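Local atomic coordinates of acetylene hydratase (Pelobacter acetylenicus, PDB entry 2E7Z), a protein that catalyses the hydration of acetylene to acetaldehyde, using a tungsten-bis(molybdopterin guanine dinucleotide) cofactor and one [4Fe-4S] cluster. Residues 587-590 against 591-594; 509-512 against 513-517. All coordinates share one frame; numbering follows the deposited sequence.

Interaction 1 (587-590 against 591-594); sequences DPEL and AKEY
Leu-590 leans on the ring of Tyr-594, one turn further along the chain. The branch that touches is CD1, which meets the ring obliquely, 3.5 Å from Tyr-594 CD1. With CG opposite the backbone N and beside the carbonyl carbon (chi1 -171°), the leucine chain is brought round toward the tyrosine. The same ring has the Leu-590 carbonyl oxygen at its edge, in the ring plane, 3.7 Å from Tyr-594 CD1. Leu-590 O is gripped twice, accepting from Tyr-594 N at 2.9 Å and from Glu-593 N at 3.0 Å. Leu-590, Ala-591 and Tyr-594 all touch Leu-721 of strand 720-726. With an alanine in place of the leucine, the tyrosine ring is likely to lose its aliphatic neighbour and a gap to open against Leu-721. Residues 588-593 form a short, irregular helix lying against that strand, part of a six-stranded mixed sheet that also holds strands of the region assigned to the molybdopterin dinucleotide-binding family. Asp-587 is the N-cap: its OD1 takes Leu-590 N at 3.0 Å from above the carboxylate plane. Its own carbonyl oxygen accepts from Ala-591 N, starting the turn. On the outer side, Glu-589 and Lys-592 form an i to i+3 salt bridge of 2.9 Å between OE2 and NZ. The lysine runs out extended, while the glutamate folds at chi2 (59°) so that the two chains cross at a slant; the ammonium meets OE2 on its syn side, 23° out of the carboxylate plane. Lys-592 N bonds to Glu-589 O at 3.0 Å, tying the same pair through the backbone. Glu-593 turns its carboxylate to Lys-723 of the strand, whose ammonium also makes a cation-pi contact with the ring of Tyr-594.

Interaction 2 (509-512 against 513-517); sequences PWKD and RLELI
Glu-515 OE1 receives the backbone N of Lys-511 at 2.9 Å in an almost straight bond (176°), although the donor stands well above the carboxylate plane. With CG anti to its carbonyl carbon, the extended glutamate chain reaches back to the loop, and its oxygens pass beside CB and CG of Lys-511. In return, Asp-512 OD1 accepts Glu-515 N at 3.0 Å, met nearly along the C-O axis. A chi1 of 53° sets the aspartate CG between its backbone N and carbonyl carbon, turning the carboxylate over the first turn. Asp-512 is thus the N-cap of helix 513-520, but a capping box in the strict sense is not formed, since the glutamate bonds to the amide before the cap residue. A water donates to Asp-512 OD2 and to Glu-515 OE2, bridging two like charges that the helix N-terminus would probably help stabilise. The first helical bond, Leu-516 N to Asp-512 O, spans 3.1 Å. Beyond the capping bonds, Leu-516 CD1 sits over the six-membered ring of Trp-510, 4.1 Å from its centroid and 18° off the normal, a CH-pi contact; Pro-509 CG covers the opposite face of the indole. Thr-118 and Arg-121 of helix 118-126 also touch Trp-510. Arg-513 turns to Ser-114 and to Asp-457, a residue that binds the tungsten cofactor.

How the interactions relate
Both contacts include an aspartate N-cap; interaction 1 runs the length of its short helix, while interaction 2 covers the loop and start of 513-520. They lie on opposite sides of the chain's centre, with nearest atoms about 45 Å apart, and share no secondary-structure element. Interaction 1 is a surface contact set against a sheet, and only its tyrosine is buried. Interaction 2 is partly buried, with a tryptophan and a leucine inside and Lys-511, Asp-512 and Glu-515 exposed. Direct ion pairing joins the two segments in the first; in the second two carboxylates each hold a backbone amide, with no direct ion pair between the segments. Interaction 1 is remote from annotated sites, whereas Arg-513 in 509-517 borders cofactor-binding residues.

Interaction 1 (587-590 against 591-594)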
ATOM      1  N   ASP A 587       9.467   5.073 -27.572  1.00 17.27           N
ATOM      2  CA  ASP A 587       8.605   5.849 -28.460  1.00 17.50           C
ATOM      3  C   ASP A 587       9.039   7.314 -28.581  1.00 17.41           C
ATOM      4  O   ASP A 587       8.323   8.232 -28.164  1.00 17.51           O
ATOM      5  CB  ASP A 587       7.127   5.729 -28.024  1.00 17.35           C
ATOM      6  CG  ASP A 587       6.147   5.965 -29.181  1.00 18.16           C
ATOM      7  OD1 ASP A 587       6.522   6.615 -30.187  1.00 18.98           O
ATOM      8  OD2 ASP A 587       4.994   5.503 -29.074  1.00 19.40           O
ATOM      9  N   PRO A 588      10.217   7.551 -29.203  1.00 17.85           N
ATOM     10  CA  PRO A 588      10.669   8.936 -29.399  1.00 18.31           C
ATOM     11  C   PRO A 588       9.692   9.794 -30.204  1.00 18.93           C
ATOM     12  O   PRO A 588       9.611  11.006 -29.980  1.00 19.52           O
ATOM     13  CB  PRO A 588      11.998   8.779 -30.150  1.00 18.05           C
ATOM     14  CG  PRO A 588      11.995   7.343 -30.692  1.00 18.28           C
ATOM     15  CD  PRO A 588      11.184   6.555 -29.711  1.00 18.04           C
ATOM     16  N   GLU A 589       8.958   9.174 -31.127  1.00 19.59           N
ATOM     17  CA  GLU A 589       7.967   9.914 -31.907  1.00 20.52           C
ATOM     18  C   GLU A 589       6.861  10.488 -31.018  1.00 19.97           C
ATOM     19  O   GLU A 589       6.544  11.680 -31.087  1.00 19.73           O
ATOM     20  CB  GLU A 589       7.388   9.050 -33.033  1.00 21.35           C
ATOM     21  CG  GLU A 589       6.416   9.794 -33.969  1.00 24.75           C
ATOM     22  CD  GLU A 589       7.036  11.006 -34.682  1.00 28.94           C
ATOM     23  OE1 GLU A 589       6.273  11.948 -35.002  1.00 32.72           O
ATOM     24  OE2 GLU A 589       8.269  11.026 -34.924  1.00 30.43           O
ATOM     25  N   LEU A 590       6.293   9.644 -30.156  1.00 18.99           N
ATOM     26  CA  LEU A 590       5.274  10.110 -29.207  1.00 18.31           C
ATOM     27  C   LEU A 590       5.832  11.188 -28.286  1.00 18.05           C
ATOM     28  O   LEU A 590       5.127  12.141 -27.927  1.00 17.94           O
ATOM     29  CB  LEU A 590       4.750   8.940 -28.375  1.00 18.70           C
ATOM     30  CG  LEU A 590       3.538   9.229 -27.484  1.00 18.70           C
ATOM     31  CD1 LEU A 590       2.356   9.777 -28.311  1.00 18.46           C
ATOM     32  CD2 LEU A 590       3.150   7.983 -26.718  1.00 18.43           C
ATOM     33  N   ALA A 591       7.105  11.038 -27.919  1.00 18.17           N
ATOM     34  CA  ALA A 591       7.770  11.993 -27.034  1.00 18.70           C
ATOM     35  C   ALA A 591       7.925  13.396 -27.659  1.00 18.84           C
ATOM     36  O   ALA A 591       8.183  14.378 -26.959  1.00 19.13           O
ATOM     37  CB  ALA A 591       9.118  11.424 -26.569  1.00 18.65           C
ATOM     38  N   LYS A 592       7.732  13.512 -28.970  1.00 19.31           N
ATOM     39  CA  LYS A 592       7.706  14.853 -29.559  1.00 19.72           C
ATOM     40  C   LYS A 592       6.484  15.641 -29.095  1.00 19.73           C
ATOM     41  O   LYS A 592       6.575  16.846 -28.890  1.00 21.13           O
ATOM     42  CB  LYS A 592       7.755  14.806 -31.080  1.00 20.67           C
ATOM     43  CG  LYS A 592       9.083  14.325 -31.609  1.00 22.50           C
ATOM     44  CD  LYS A 592       9.053  14.220 -33.110  1.00 25.33           C
ATOM     45  CE  LYS A 592      10.257  13.442 -33.601  1.00 27.66           C
ATOM     46  NZ  LYS A 592      10.157  13.192 -35.069  1.00 31.36           N
ATOM     47  N   GLU A 593       5.356  14.950 -28.914  1.00 18.70           N
ATOM     48  CA  GLU A 593       4.132  15.594 -28.481  1.00 17.93           C
ATOM     49  C   GLU A 593       4.023  15.602 -26.959  1.00 16.87           C
ATOM     50  O   GLU A 593       3.483  16.555 -26.378  1.00 16.99           O
ATOM     51  CB  GLU A 593       2.890  14.907 -29.073  1.00 18.34           C
ATOM     52  CG  GLU A 593       1.579  15.582 -28.623  1.00 20.64           C
ATOM     53  CD  GLU A 593       0.325  14.991 -29.228  1.00 24.25           C
ATOM     54  OE1 GLU A 593       0.429  14.190 -30.175  1.00 26.34           O
ATOM     55  OE2 GLU A 593      -0.774  15.344 -28.739  1.00 25.66           O
ATOM     56  N   TYR A 594       4.523  14.525 -26.348  1.00 16.46           N
ATOM     57  CA  TYR A 594       4.482  14.331 -24.895  1.00 16.22           C
ATOM     58  C   TYR A 594       5.928  14.201 -24.418  1.00 16.66           C
ATOM     59  O   TYR A 594       6.433  13.094 -24.277  1.00 16.55           O
ATOM     60  CB  TYR A 594       3.723  13.047 -24.550  1.00 16.27           C
ATOM     61  CG  TYR A 594       2.276  13.007 -24.969  1.00 15.48           C
ATOM     62  CD1 TYR A 594       1.911  12.530 -26.226  1.00 16.78           C
ATOM     63  CD2 TYR A 594       1.269  13.408 -24.095  1.00 14.73           C
ATOM     64  CE1 TYR A 594       0.554  12.446 -26.605  1.00 16.28           C
ATOM     65  CE2 TYR A 594      -0.077  13.350 -24.467  1.00 15.12           C
ATOM     66  CZ  TYR A 594      -0.423  12.870 -25.724  1.00 15.60           C
ATOM     67  OH  TYR A 594      -1.763  12.794 -26.079  1.00 17.44           O
TER

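Interaction 2 (509-512 against 513-517)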
ATOM      1  N   PRO A 509     -19.473 -14.871  17.053  1.00 10.86           N
ATOM      2  CA  PRO A 509     -19.878 -14.937  18.456  1.00 11.35           C
ATOM      3  C   PRO A 509     -19.459 -13.724  19.268  1.00 12.00           C
ATOM      4  O   PRO A 509     -20.059 -13.452  20.299  1.00 14.10           O
ATOM      5  CB  PRO A 509     -19.153 -16.198  18.963  1.00 12.04           C
ATOM      6  CG  PRO A 509     -17.966 -16.318  18.098  1.00 12.89           C
ATOM      7  CD  PRO A 509     -18.431 -15.872  16.738  1.00 11.41           C
ATOM      8  N   TRP A 510     -18.473 -12.985  18.786  1.00 10.78           N
ATOM      9  CA  TRP A 510     -17.960 -11.827  19.512  1.00 11.17           C
ATOM     10  C   TRP A 510     -18.993 -10.721  19.411  1.00 11.14           C
ATOM     11  O   TRP A 510     -19.351 -10.298  18.321  1.00 10.47           O
ATOM     12  CB  TRP A 510     -16.608 -11.383  18.919  1.00 10.86           C
ATOM     13  CG  TRP A 510     -15.753 -12.560  18.637  1.00 11.01           C
ATOM     14  CD1 TRP A 510     -15.041 -13.300  19.541  1.00 12.18           C
ATOM     15  CD2 TRP A 510     -15.568 -13.182  17.362  1.00 11.93           C
ATOM     16  NE1 TRP A 510     -14.412 -14.347  18.895  1.00 14.05           N
ATOM     17  CE2 TRP A 510     -14.711 -14.283  17.558  1.00 13.27           C
ATOM     18  CE3 TRP A 510     -16.027 -12.898  16.068  1.00 10.95           C
ATOM     19  CZ2 TRP A 510     -14.316 -15.110  16.509  1.00 12.62           C
ATOM     20  CZ3 TRP A 510     -15.641 -13.709  15.028  1.00 10.81           C
ATOM     21  CH2 TRP A 510     -14.794 -14.814  15.257  1.00 11.75           C
ATOM     22  N   LYS A 511     -19.525 -10.308  20.548  1.00 10.84           N
ATOM     23  CA  LYS A 511     -20.647  -9.360  20.534  1.00 11.71           C
ATOM     24  C   LYS A 511     -20.239  -7.938  20.168  1.00 10.70           C
ATOM     25  O   LYS A 511     -21.090  -7.151  19.747  1.00 12.27           O
ATOM     26  CB  LYS A 511     -21.403  -9.324  21.869  1.00 12.94           C
ATOM     27  CG  LYS A 511     -22.006 -10.658  22.297  1.00 18.40           C
ATOM     28  CD  LYS A 511     -22.782 -11.345  21.177  1.00 24.04           C
ATOM     29  CE  LYS A 511     -23.212 -12.747  21.587  1.00 27.45           C
ATOM     30  NZ  LYS A 511     -23.805 -13.483  20.438  1.00 32.43           N
ATOM     31  N   ASP A 512     -18.955  -7.609  20.336  1.00  9.11           N
ATOM     32  CA  ASP A 512     -18.443  -6.291  19.999  1.00  9.43           C
ATOM     33  C   ASP A 512     -16.945  -6.400  19.759  1.00  7.96           C
ATOM     34  O   ASP A 512     -16.338  -7.466  19.916  1.00  8.34           O
ATOM     35  CB  ASP A 512     -18.767  -5.247  21.081  1.00  9.75           C
ATOM     36  CG  ASP A 512     -18.339  -5.667  22.484  1.00 11.29           C
ATOM     37  OD1 ASP A 512     -17.349  -6.404  22.635  1.00 11.52           O
ATOM     38  OD2 ASP A 512     -19.022  -5.251  23.452  1.00 16.66           O
ATOM     39  N   ARG A 513     -16.361  -5.283  19.353  1.00  8.66           N
ATOM     40  CA  ARG A 513     -14.954  -5.258  19.037  1.00  8.63           C
ATOM     41  C   ARG A 513     -14.104  -5.662  20.237  1.00  8.96           C
ATOM     42  O   ARG A 513     -13.081  -6.297  20.071  1.00  8.79           O
ATOM     43  CB  ARG A 513     -14.529  -3.915  18.445  1.00  8.51           C
ATOM     44  CG  ARG A 513     -13.052  -3.934  18.017  1.00  8.39           C
ATOM     45  CD  ARG A 513     -12.569  -2.617  17.455  1.00  9.29           C
ATOM     46  NE  ARG A 513     -12.910  -1.552  18.389  1.00  9.39           N
ATOM     47  CZ  ARG A 513     -12.959  -0.252  18.113  1.00  8.45           C
ATOM     48  NH1 ARG A 513     -12.549   0.198  16.929  1.00  8.69           N
ATOM     49  NH2 ARG A 513     -13.423   0.625  19.027  1.00 10.06           N
ATOM     50  N   LEU A 514     -14.521  -5.314  21.443  1.00  8.37           N
ATOM     51  CA  LEU A 514     -13.706  -5.667  22.600  1.00  9.41           C
ATOM     52  C   LEU A 514     -13.650  -7.180  22.768  1.00  8.85           C
ATOM     53  O   LEU A 514     -12.592  -7.751  23.069  1.00  8.63           O
ATOM     54  CB  LEU A 514     -14.226  -4.986  23.866  1.00  9.95           C
ATOM     55  CG  LEU A 514     -13.486  -5.323  25.162  1.00 12.03           C
ATOM     56  CD1 LEU A 514     -11.991  -5.012  25.069  1.00 13.80           C
ATOM     57  CD2 LEU A 514     -14.151  -4.575  26.310  1.00 13.28           C
ATOM     58  N   GLU A 515     -14.773  -7.854  22.565  1.00  8.80           N
ATOM     59  CA  GLU A 515     -14.720  -9.318  22.659  1.00  8.95           C
ATOM     60  C   GLU A 515     -13.827  -9.929  21.582  1.00  8.56           C
ATOM     61  O   GLU A 515     -13.132 -10.928  21.807  1.00  9.06           O
ATOM     62  CB  GLU A 515     -16.127  -9.918  22.582  1.00 10.32           C
ATOM     63  CG  GLU A 515     -16.963  -9.700  23.830  1.00 12.71           C
ATOM     64  CD  GLU A 515     -18.253 -10.523  23.873  1.00 13.36           C
ATOM     65  OE1 GLU A 515     -18.493 -11.399  23.015  1.00 13.69           O
ATOM     66  OE2 GLU A 515     -19.035 -10.243  24.801  1.00 20.58           O
ATOM     67  N   LEU A 516     -13.862  -9.347  20.393  1.00  7.47           N
ATOM     68  CA  LEU A 516     -13.022  -9.793  19.294  1.00  7.99           C
ATOM     69  C   LEU A 516     -11.537  -9.536  19.578  1.00  7.64           C
ATOM     70  O   LEU A 516     -10.700 -10.426  19.330  1.00  8.16           O
ATOM     71  CB  LEU A 516     -13.489  -9.095  18.017  1.00  8.15           C
ATOM     72  CG  LEU A 516     -12.647  -9.357  16.755  1.00  6.71           C
ATOM     73  CD1 LEU A 516     -12.584 -10.866  16.429  1.00  8.46           C
ATOM     74  CD2 LEU A 516     -13.273  -8.602  15.594  1.00  8.28           C
ATOM     75  N   ILE A 517     -11.219  -8.362  20.132  1.00  7.59           N
ATOM     76  CA  ILE A 517      -9.862  -8.099  20.628  1.00  7.91           C
ATOM     77  C   ILE A 517      -9.431  -9.176  21.643  1.00  8.23           C
ATOM     78  O   ILE A 517      -8.348  -9.748  21.539  1.00  8.91           O
ATOM     79  CB  ILE A 517      -9.741  -6.658  21.219  1.00  7.98           C
ATOM     80  CG1 ILE A 517      -9.732  -5.609  20.093  1.00  8.58           C
ATOM     81  CG2 ILE A 517      -8.493  -6.566  22.087  1.00 10.60           C
ATOM     82  CD1 ILE A 517      -9.959  -4.149  20.586  1.00  9.61           C
TER
HETATM   83  O   HOH W   1     -20.151  -7.525  25.406  1.00 33.86           O